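Local coordinates for protein FimX (Pseudomonas aeruginosa PAO1, PDB 3HVA), which binds cyclic di-GMP as a GGDEF-EAL receptor, belongs to a family generally assigned cyclic-guanylate phosphodiesterase activity, and is represented here by its GGDEF domain, at residues R42-L47 with G102-Q107; E84-A89 with F96-K101; R114-V119 with L135-A140. One frame throughout, in Å; residues are numbered along the deposited sequence.

Contact 1 of 3, residues R42-L47 with G102-Q107; sequences RKPSTL and GKTPEQ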
loop_
_atom_site.group_PDB
_atom_site.type_symbol
_atom_site.label_atom_id
_atom_site.label_comp_id
_atom_site.label_asym_id
_atom_site.label_seq_id
_atom_site.Cartn_x
_atom_site.Cartn_y
_atom_site.Cartn_z
ATOM N N ARG A 42 -3.251 -0.880 -23.601
ATOM C CA ARG A 42 -4.513 -0.384 -23.062
ATOM C C ARG A 42 -5.106 -1.352 -22.041
ATOM O O ARG A 42 -6.311 -1.605 -22.028
ATOM C CB ARG A 42 -5.504 -0.083 -24.194
ATOM C CG ARG A 42 -5.015 1.012 -25.137
ATOM C CD ARG A 42 -5.961 1.270 -26.303
ATOM N NE ARG A 42 -7.362 1.320 -25.900
ATOM C CZ ARG A 42 -8.288 0.475 -26.334
ATOM N NH1 ARG A 42 -9.543 0.586 -25.918
ATOM N NH2 ARG A 42 -7.960 -0.479 -27.195
ATOM N N LYS A 43 -4.240 -1.895 -21.191
ATOM C CA LYS A 43 -4.666 -2.720 -20.067
ATOM C C LYS A 43 -4.556 -1.892 -18.794
ATOM O O LYS A 43 -3.459 -1.490 -18.406
ATOM C CB LYS A 43 -3.791 -3.970 -19.955
ATOM C CG LYS A 43 -4.186 -4.915 -18.830
ATOM C CD LYS A 43 -5.522 -5.586 -19.106
ATOM C CE LYS A 43 -5.808 -6.677 -18.089
ATOM N NZ LYS A 43 -4.768 -7.743 -18.117
ATOM N N PRO A 44 -5.699 -1.618 -18.148
ATOM C CA PRO A 44 -5.742 -0.782 -16.944
ATOM C C PRO A 44 -5.182 -1.495 -15.718
ATOM O O PRO A 44 -5.468 -2.670 -15.506
ATOM C CB PRO A 44 -7.244 -0.550 -16.750
ATOM C CG PRO A 44 -7.869 -1.754 -17.374
ATOM C CD PRO A 44 -7.054 -1.958 -18.611
ATOM N N SER A 45 -4.391 -0.783 -14.925
ATOM C CA SER A 45 -3.954 -1.283 -13.629
ATOM C C SER A 45 -4.290 -0.246 -12.570
ATOM O O SER A 45 -4.586 0.901 -12.892
ATOM C CB SER A 45 -2.452 -1.573 -13.627
ATOM O OG SER A 45 -2.146 -2.710 -14.415
ATOM N N THR A 46 -4.251 -0.650 -11.307
ATOM C CA THR A 46 -4.525 0.276 -10.219
ATOM C C THR A 46 -3.346 0.373 -9.266
ATOM O O THR A 46 -2.766 -0.636 -8.869
ATOM C CB THR A 46 -5.781 -0.123 -9.425
ATOM O OG1 THR A 46 -6.945 0.109 -10.226
ATOM C CG2 THR A 46 -5.881 0.700 -8.153
ATOM N N LEU A 47 -2.992 1.600 -8.907
ATOM C CA LEU A 47 -1.949 1.829 -7.924
ATOM C C LEU A 47 -2.552 2.244 -6.590
ATOM O O LEU A 47 -3.269 3.241 -6.500
ATOM C CB LEU A 47 -0.981 2.906 -8.407
ATOM C CG LEU A 47 -0.002 3.403 -7.342
ATOM C CD1 LEU A 47 1.038 2.335 -7.015
ATOM C CD2 LEU A 47 0.662 4.695 -7.785
ATOM N N GLY A 102 -4.251 -5.082 -14.356
ATOM C CA GLY A 102 -5.413 -5.546 -15.089
ATOM C C GLY A 102 -6.739 -5.060 -14.538
ATOM O O GLY A 102 -7.792 -5.344 -15.107
ATOM N N LYS A 103 -6.692 -4.322 -13.435
ATOM C CA LYS A 103 -7.907 -3.854 -12.784
ATOM C C LYS A 103 -8.000 -2.335 -12.766
ATOM O O LYS A 103 -7.023 -1.646 -12.479
ATOM C CB LYS A 103 -7.978 -4.374 -11.348
ATOM C CG LYS A 103 -8.199 -5.869 -11.233
ATOM C CD LYS A 103 -8.030 -6.325 -9.794
ATOM C CE LYS A 103 -8.129 -7.832 -9.674
ATOM N NZ LYS A 103 -9.470 -8.344 -10.068
ATOM N N THR A 104 -9.184 -1.820 -13.078
ATOM C CA THR A 104 -9.466 -0.409 -12.887
ATOM C C THR A 104 -9.564 -0.170 -11.387
ATOM O O THR A 104 -9.753 -1.116 -10.621
ATOM C CB THR A 104 -10.794 -0.016 -13.545
ATOM O OG1 THR A 104 -11.883 -0.591 -12.813
ATOM C CG2 THR A 104 -10.839 -0.513 -14.980
ATOM N N PRO A 105 -9.419 1.091 -10.955
ATOM C CA PRO A 105 -9.599 1.387 -9.532
ATOM C C PRO A 105 -10.979 0.926 -9.091
ATOM O O PRO A 105 -11.133 0.348 -8.015
ATOM C CB PRO A 105 -9.501 2.912 -9.478
ATOM C CG PRO A 105 -8.692 3.282 -10.673
ATOM C CD PRO A 105 -9.057 2.288 -11.734
ATOM N N GLU A 106 -11.973 1.177 -9.935
ATOM C CA GLU A 106 -13.329 0.708 -9.688
ATOM C C GLU A 106 -13.319 -0.779 -9.357
ATOM O O GLU A 106 -13.858 -1.204 -8.336
ATOM C CB GLU A 106 -14.210 0.959 -10.913
ATOM C CG GLU A 106 -14.330 2.420 -11.318
ATOM C CD GLU A 106 -13.023 3.000 -11.823
ATOM O OE1 GLU A 106 -12.440 2.430 -12.770
ATOM O OE2 GLU A 106 -12.582 4.032 -11.275
ATOM N N GLN A 107 -12.694 -1.563 -10.230
ATOM C CA GLN A 107 -12.638 -3.014 -10.080
ATOM C C GLN A 107 -11.871 -3.465 -8.838
ATOM O O GLN A 107 -12.058 -4.585 -8.360
ATOM C CB GLN A 107 -12.015 -3.652 -11.326
ATOM C CG GLN A 107 -12.918 -3.652 -12.548
ATOM C CD GLN A 107 -12.247 -4.249 -13.772
ATOM O OE1 GLN A 107 -11.134 -3.867 -14.134
ATOM N NE2 GLN A 107 -12.927 -5.187 -14.420
#
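Ser45 and Thr46, at the start of a strand, reach with their hydroxyls for the backbone of the turn that leads into the next helix. The Gly102 amide donates to Ser45 OG, 3.2 Å from N to OG with an angle of 150° at the hydrogen. Ser45 OG is placed for this beside its own backbone N, opposite the carbonyl carbon (chi1 -71°). Thr46 OG1 appears to donate to Lys103 O at 2.9 Å, but it is modelled too close to a neighbour, so that bond is less certain. Short hydroxyl side chains suit the beginning of a strand, where a turn presents its polar backbone.

The van der Waals contacts flank these bonds. The Lys43 chain, bent at chi2 and chi4, folds over the turn until its CE lies 3.2 Å from Gly102 CA, tighter than normal. Glycine fits here on two counts: its phi is positive, and Lys43 CE lies so near that a beta carbon would be crowded. Farther along, the Pro44 ring and Thr104 lie side by side, Pro44 CB 4.0 Å from Thr104 CG2.

A capping box starts the helix. Thr104 OG1 accepts from Gln107 N at 2.9 Å, and Thr104 N in return donates to Gln107 OE1 at 3.0 Å, nearly straight, in the carbonyl plane and on a lone pair. Threonine can serve as N-cap because its OG1 sits between backbone N and carbonyl carbon (chi1 70°); Pro105, lacking an amide hydrogen, fits well in the first turn.

Strand 45-52 runs between strands 95-101 and 135-142, with Thr46 bonded through its backbone to Phe100 and Leu47 to Ala140. Thr46 and Pro105 both touch Val139, which brings the first turn of helix 105-120 against the sheet, while Leu47 faces helices 24-41 and 149-164.

Contact 2 of 3, residues E84-A89 with F96-K101; sequences EEADLA and FAALFK
Over one face of the Phe100 ring sits the methyl of Ala86, a CH-pi contact with CB 3.8 Å from the ring centroid, 26° off the normal and displaced toward the rim. The same ring makes an edge-to-face pair with Phe82 of helix 55-82. Phe100 CG lies beside its own backbone N (chi1 -69°), which swings the ring back along the strand to meet Ala86, whose small methyl permits so close an approach.

Beyond this, the two strands pair antiparallel. Asp87 and Leu99 form one hydrogen-bonded pair, with Asp87 N 2.9 Å from Leu99 O, and Ala89 and Ala97 the other, with Ala89 N 3.0 Å from Ala97 O; each pair is closed by the reciprocal bond. Between them Leu88 and Ala98 are a non-hydrogen-bonded pair, Leu88 CD2 resting 3.8 Å from Ala98 CB on the side covered by helix 55-82. Ala89 and Ala97 face the other way, and both touch Phe27 of helix 24-41, whose bulky ring is matched by their small methyls.

At the open end of the hairpin, away from its turn, a water accepts from Lys101 N at 2.9 Å and lies within donating distance of Glu85 O and Leu99 O, which compete for its protons with other acceptors. The Asp87 and Lys101 side chains cross at about a right angle, Asp87 OD2 3.6 Å from Lys101 CE yet 4.7 Å from NZ. The opposite charges therefore probably attract without a salt bridge, and cohesion rests on backbone bonds and apolar packing.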
loop_
_atom_site.group_PDB
_atom_site.type_symbol
_atom_site.label_atom_id
_atom_site.label_comp_id
_atom_site.label_asym_id
_atom_site.label_seq_id
_atom_site.Cartn_x
_atom_site.Cartn_y
_atom_site.Cartn_z
ATOM N N GLU A 84 -3.198 -13.043 -4.997
ATOM C CA GLU A 84 -2.462 -12.999 -6.253
ATOM C C GLU A 84 -2.756 -11.723 -7.035
ATOM O O GLU A 84 -2.059 -11.399 -7.997
ATOM C CB GLU A 84 -2.844 -14.200 -7.119
ATOM C CG GLU A 84 -1.695 -14.807 -7.902
ATOM C CD GLU A 84 -1.276 -16.158 -7.353
ATOM O OE1 GLU A 84 -0.126 -16.574 -7.600
ATOM O OE2 GLU A 84 -2.105 -16.805 -6.679
ATOM N N GLU A 85 -3.792 -11.004 -6.616
ATOM C CA GLU A 85 -4.312 -9.877 -7.387
ATOM C C GLU A 85 -3.396 -8.656 -7.411
ATOM O O GLU A 85 -3.495 -7.821 -8.310
ATOM C CB GLU A 85 -5.693 -9.478 -6.867
ATOM C CG GLU A 85 -6.690 -10.625 -6.834
ATOM C CD GLU A 85 -6.979 -11.188 -8.213
ATOM O OE1 GLU A 85 -7.051 -12.426 -8.349
ATOM O OE2 GLU A 85 -7.125 -10.392 -9.162
ATOM N N ALA A 86 -2.509 -8.545 -6.429
ATOM C CA ALA A 86 -1.670 -7.358 -6.323
ATOM C C ALA A 86 -0.196 -7.666 -6.090
ATOM O O ALA A 86 0.157 -8.670 -5.471
ATOM C CB ALA A 86 -2.195 -6.434 -5.228
ATOM N N ASP A 87 0.657 -6.789 -6.607
ATOM C CA ASP A 87 2.081 -6.826 -6.316
ATOM C C ASP A 87 2.327 -5.910 -5.121
ATOM O O ASP A 87 1.902 -4.754 -5.122
ATOM C CB ASP A 87 2.881 -6.360 -7.532
ATOM C CG ASP A 87 2.563 -7.163 -8.782
ATOM O OD1 ASP A 87 2.793 -8.390 -8.782
ATOM O OD2 ASP A 87 2.087 -6.561 -9.769
ATOM N N LEU A 88 3.001 -6.427 -4.098
ATOM C CA LEU A 88 3.131 -5.712 -2.829
ATOM C C LEU A 88 4.549 -5.230 -2.540
ATOM O O LEU A 88 5.509 -5.988 -2.666
ATOM C CB LEU A 88 2.656 -6.596 -1.673
ATOM C CG LEU A 88 1.182 -6.997 -1.627
ATOM C CD1 LEU A 88 0.906 -7.828 -0.382
ATOM C CD2 LEU A 88 0.290 -5.767 -1.666
ATOM N N ALA A 89 4.671 -3.972 -2.127
ATOM C CA ALA A 89 5.974 -3.415 -1.784
ATOM C C ALA A 89 5.963 -2.659 -0.460
ATOM O O ALA A 89 4.939 -2.116 -0.046
ATOM C CB ALA A 89 6.475 -2.507 -2.900
ATOM N N PHE A 96 3.217 1.511 2.395
ATOM C CA PHE A 96 3.169 0.338 1.535
ATOM C C PHE A 96 2.598 0.731 0.181
ATOM O O PHE A 96 1.948 1.768 0.049
ATOM C CB PHE A 96 2.308 -0.756 2.171
ATOM C CG PHE A 96 2.885 -1.324 3.435
ATOM C CD1 PHE A 96 3.294 -2.645 3.496
ATOM C CD2 PHE A 96 3.022 -0.534 4.564
ATOM C CE1 PHE A 96 3.825 -3.167 4.660
ATOM C CE2 PHE A 96 3.552 -1.049 5.728
ATOM C CZ PHE A 96 3.954 -2.367 5.778
ATOM N N ALA A 97 2.846 -0.097 -0.826
ATOM C CA ALA A 97 2.322 0.154 -2.161
ATOM C C ALA A 97 1.771 -1.129 -2.769
ATOM O O ALA A 97 2.347 -2.201 -2.596
ATOM C CB ALA A 97 3.403 0.745 -3.051
ATOM N N ALA A 98 0.653 -1.013 -3.476
ATOM C CA ALA A 98 0.046 -2.162 -4.129
ATOM C C ALA A 98 -0.334 -1.831 -5.565
ATOM O O ALA A 98 -0.992 -0.826 -5.829
ATOM C CB ALA A 98 -1.173 -2.635 -3.353
ATOM N N LEU A 99 0.097 -2.678 -6.492
ATOM C CA LEU A 99 -0.276 -2.531 -7.888
ATOM C C LEU A 99 -1.257 -3.636 -8.260
ATOM O O LEU A 99 -0.969 -4.820 -8.081
ATOM C CB LEU A 99 0.964 -2.593 -8.782
ATOM C CG LEU A 99 0.769 -2.406 -10.289
ATOM C CD1 LEU A 99 0.246 -1.016 -10.615
ATOM C CD2 LEU A 99 2.078 -2.661 -11.010
ATOM N N PHE A 100 -2.425 -3.244 -8.757
ATOM C CA PHE A 100 -3.425 -4.205 -9.200
ATOM C C PHE A 100 -3.439 -4.272 -10.720
ATOM O O PHE A 100 -4.221 -3.582 -11.373
ATOM C CB PHE A 100 -4.814 -3.824 -8.683
ATOM C CG PHE A 100 -4.973 -3.973 -7.196
ATOM C CD1 PHE A 100 -5.304 -5.198 -6.641
ATOM C CD2 PHE A 100 -4.803 -2.886 -6.354
ATOM C CE1 PHE A 100 -5.458 -5.339 -5.275
ATOM C CE2 PHE A 100 -4.955 -3.021 -4.987
ATOM C CZ PHE A 100 -5.282 -4.249 -4.446
ATOM N N LYS A 101 -2.570 -5.104 -11.282
ATOM C CA LYS A 101 -2.462 -5.209 -12.729
ATOM C C LYS A 101 -3.728 -5.783 -13.357
ATOM O O LYS A 101 -4.227 -6.828 -12.938
ATOM C CB LYS A 101 -1.237 -6.041 -13.118
ATOM C CG LYS A 101 0.072 -5.464 -12.614
ATOM C CD LYS A 101 1.231 -5.873 -13.503
ATOM C CE LYS A 101 2.511 -5.170 -13.087
ATOM N NZ LYS A 101 3.634 -5.404 -14.035
HETATM O O HOH W 1 -1.071 -7.246 -10.067
HETATM O O HOH W 2 -5.074 -7.985 -10.503
HETATM O O HOH W 3 -2.856 -9.197 -11.291
#

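Contact 3 of 3, residues R114-V119 with L135-A140; sequences RLLKKV and LSIGVA
The helical turn 114-119 and strand 135-140 run nearly antiparallel, at 166° with their axes 9.1 Å apart at closest approach, and come nearest at Leu116 and Leu135. Leu135 is the hub. Its CD1 meets Val119 CG2 at 3.5 Å and Leu115 CD2 at 4.0 Å, and its side chain crosses both of these at about a right angle. Val119 turns both methyls to it, CG1 lying against Leu135 CG and CD2, so that a beta-branched residue and a leucine interlock compactly. Leu116 slides past Ile137 in the opposite direction, their CD1 atoms 3.6 Å apart; with its CG anti to the backbone N (chi1 -152°), Leu116 reaches the strand although its first bond does not point at it.

No direct hydrogen bond joins the segments, but a water bridges Leu116 O, at 2.7 Å, and Leu135 N, at 2.9 Å, giving each a polar partner beside the apolar side chains. Leu135 and Ile137 point toward the helix while the intervening Ser136 turns to helix 149-164, the alternation of an inner strand covered on both faces. Such helix-on-sheet packing, with aliphatic residues interleaved, is characteristic of the alpha/beta GGDEF domain of the nucleotidyl cyclase clan.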
loop_
_atom_site.group_PDB
_atom_site.type_symbol
_atom_site.label_atom_id
_atom_site.label_comp_id
_atom_site.label_asym_id
_atom_site.label_seq_id
_atom_site.Cartn_x
_atom_site.Cartn_y
_atom_site.Cartn_z
ATOM N N ARG A 114 -11.919 -4.252 1.779
ATOM C CA ARG A 114 -11.768 -5.426 2.625
ATOM C C ARG A 114 -10.538 -5.301 3.525
ATOM O O ARG A 114 -10.618 -5.536 4.731
ATOM C CB ARG A 114 -11.700 -6.689 1.761
ATOM C CG ARG A 114 -12.266 -7.932 2.427
ATOM C CD ARG A 114 -12.813 -8.926 1.404
ATOM N NE ARG A 114 -11.871 -9.194 0.321
ATOM C CZ ARG A 114 -12.050 -8.811 -0.940
ATOM N NH1 ARG A 114 -13.143 -8.143 -1.284
ATOM N NH2 ARG A 114 -11.140 -9.100 -1.859
ATOM N N LEU A 115 -9.406 -4.918 2.941
ATOM C CA LEU A 115 -8.179 -4.726 3.708
ATOM C C LEU A 115 -8.356 -3.644 4.765
ATOM O O LEU A 115 -8.026 -3.842 5.934
ATOM C CB LEU A 115 -7.016 -4.353 2.789
ATOM C CG LEU A 115 -5.709 -4.051 3.527
ATOM C CD1 LEU A 115 -5.079 -5.341 4.035
ATOM C CD2 LEU A 115 -4.735 -3.285 2.643
ATOM N N LEU A 116 -8.877 -2.499 4.338
ATOM C CA LEU A 116 -9.083 -1.355 5.218
ATOM C C LEU A 116 -9.724 -1.775 6.538
ATOM O O LEU A 116 -9.280 -1.376 7.615
ATOM C CB LEU A 116 -9.960 -0.318 4.516
ATOM C CG LEU A 116 -9.776 1.150 4.909
ATOM C CD1 LEU A 116 -8.364 1.614 4.578
ATOM C CD2 LEU A 116 -10.813 2.024 4.216
ATOM N N LYS A 117 -10.768 -2.593 6.445
ATOM C CA LYS A 117 -11.503 -3.036 7.622
ATOM C C LYS A 117 -10.778 -4.147 8.378
ATOM O O LYS A 117 -10.818 -4.197 9.606
ATOM C CB LYS A 117 -12.912 -3.480 7.231
ATOM C CG LYS A 117 -13.790 -2.336 6.754
ATOM C CD LYS A 117 -14.981 -2.834 5.955
ATOM C CE LYS A 117 -15.820 -1.673 5.447
ATOM N NZ LYS A 117 -16.699 -2.067 4.311
ATOM N N LYS A 118 -10.119 -5.036 7.638
ATOM C CA LYS A 118 -9.335 -6.098 8.253
ATOM C C LYS A 118 -8.331 -5.498 9.221
ATOM O O LYS A 118 -8.159 -5.984 10.338
ATOM C CB LYS A 118 -8.597 -6.917 7.194
ATOM C CG LYS A 118 -7.781 -8.067 7.771
ATOM C CD LYS A 118 -8.681 -9.085 8.450
ATOM C CE LYS A 118 -7.915 -10.340 8.829
ATOM N NZ LYS A 118 -8.833 -11.425 9.274
ATOM N N VAL A 119 -7.667 -4.434 8.784
ATOM C CA VAL A 119 -6.675 -3.765 9.612
ATOM C C VAL A 119 -7.329 -3.014 10.769
ATOM O O VAL A 119 -6.919 -3.163 11.920
ATOM C CB VAL A 119 -5.814 -2.792 8.789
ATOM C CG1 VAL A 119 -4.954 -1.939 9.707
ATOM C CG2 VAL A 119 -4.951 -3.559 7.798
ATOM N N LEU A 135 -5.574 2.425 8.190
ATOM C CA LEU A 135 -4.775 2.789 7.028
ATOM C C LEU A 135 -5.396 3.951 6.269
ATOM O O LEU A 135 -6.603 4.177 6.334
ATOM C CB LEU A 135 -4.625 1.592 6.087
ATOM C CG LEU A 135 -4.202 0.271 6.726
ATOM C CD1 LEU A 135 -4.158 -0.827 5.683
ATOM C CD2 LEU A 135 -2.853 0.414 7.405
ATOM N N SER A 136 -4.557 4.692 5.554
ATOM C CA SER A 136 -5.028 5.714 4.629
ATOM C C SER A 136 -4.574 5.335 3.228
ATOM O O SER A 136 -3.377 5.291 2.943
ATOM C CB SER A 136 -4.488 7.091 5.012
ATOM O OG SER A 136 -5.158 7.594 6.155
ATOM N N ILE A 137 -5.533 5.051 2.356
ATOM C CA ILE A 137 -5.221 4.529 1.034
ATOM C C ILE A 137 -5.517 5.520 -0.082
ATOM O O ILE A 137 -6.659 5.933 -0.278
ATOM C CB ILE A 137 -5.981 3.220 0.756
ATOM C CG1 ILE A 137 -5.666 2.185 1.839
ATOM C CG2 ILE A 137 -5.628 2.683 -0.621
ATOM C CD1 ILE A 137 -6.363 0.860 1.639
ATOM N N GLY A 138 -4.471 5.897 -0.809
ATOM C CA GLY A 138 -4.611 6.714 -1.998
ATOM C C GLY A 138 -4.593 5.820 -3.222
ATOM O O GLY A 138 -3.681 5.013 -3.397
ATOM N N VAL A 139 -5.609 5.960 -4.067
ATOM C CA VAL A 139 -5.764 5.086 -5.224
ATOM C C VAL A 139 -5.703 5.872 -6.531
ATOM O O VAL A 139 -6.319 6.932 -6.659
ATOM C CB VAL A 139 -7.098 4.313 -5.159
ATOM C CG1 VAL A 139 -7.125 3.199 -6.193
ATOM C CG2 VAL A 139 -7.312 3.751 -3.763
ATOM N N ALA A 140 -4.956 5.350 -7.501
ATOM C CA ALA A 140 -4.841 5.995 -8.808
ATOM C C ALA A 140 -4.759 4.978 -9.946
ATOM O O ALA A 140 -3.996 4.012 -9.872
ATOM C CB ALA A 140 -3.638 6.926 -8.840
HETATM O O HOH W 4 -7.873 0.685 8.518
#

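All three contacts belong to one GGDEF domain and meet on its central mixed sheet. The strand of contact 1 is the common neighbour of those in contacts 2 and 3, so contact 1 touches both others, its centre about 11 Å from that of contact 2 and 16 Å from that of contact 3. Contacts 2 and 3, with centres about 12 Å apart, do not touch. Along the chain, contact 2 is a local hairpin within the span bridged by contact 1, and contact 3 follows both. Helix 105-120 begins in contact 1 and packs by a later turn in contact 3. The turn joining the strands of contact 2 is where this family carries its signature motif; contact 1 lies at the hairpin's far end.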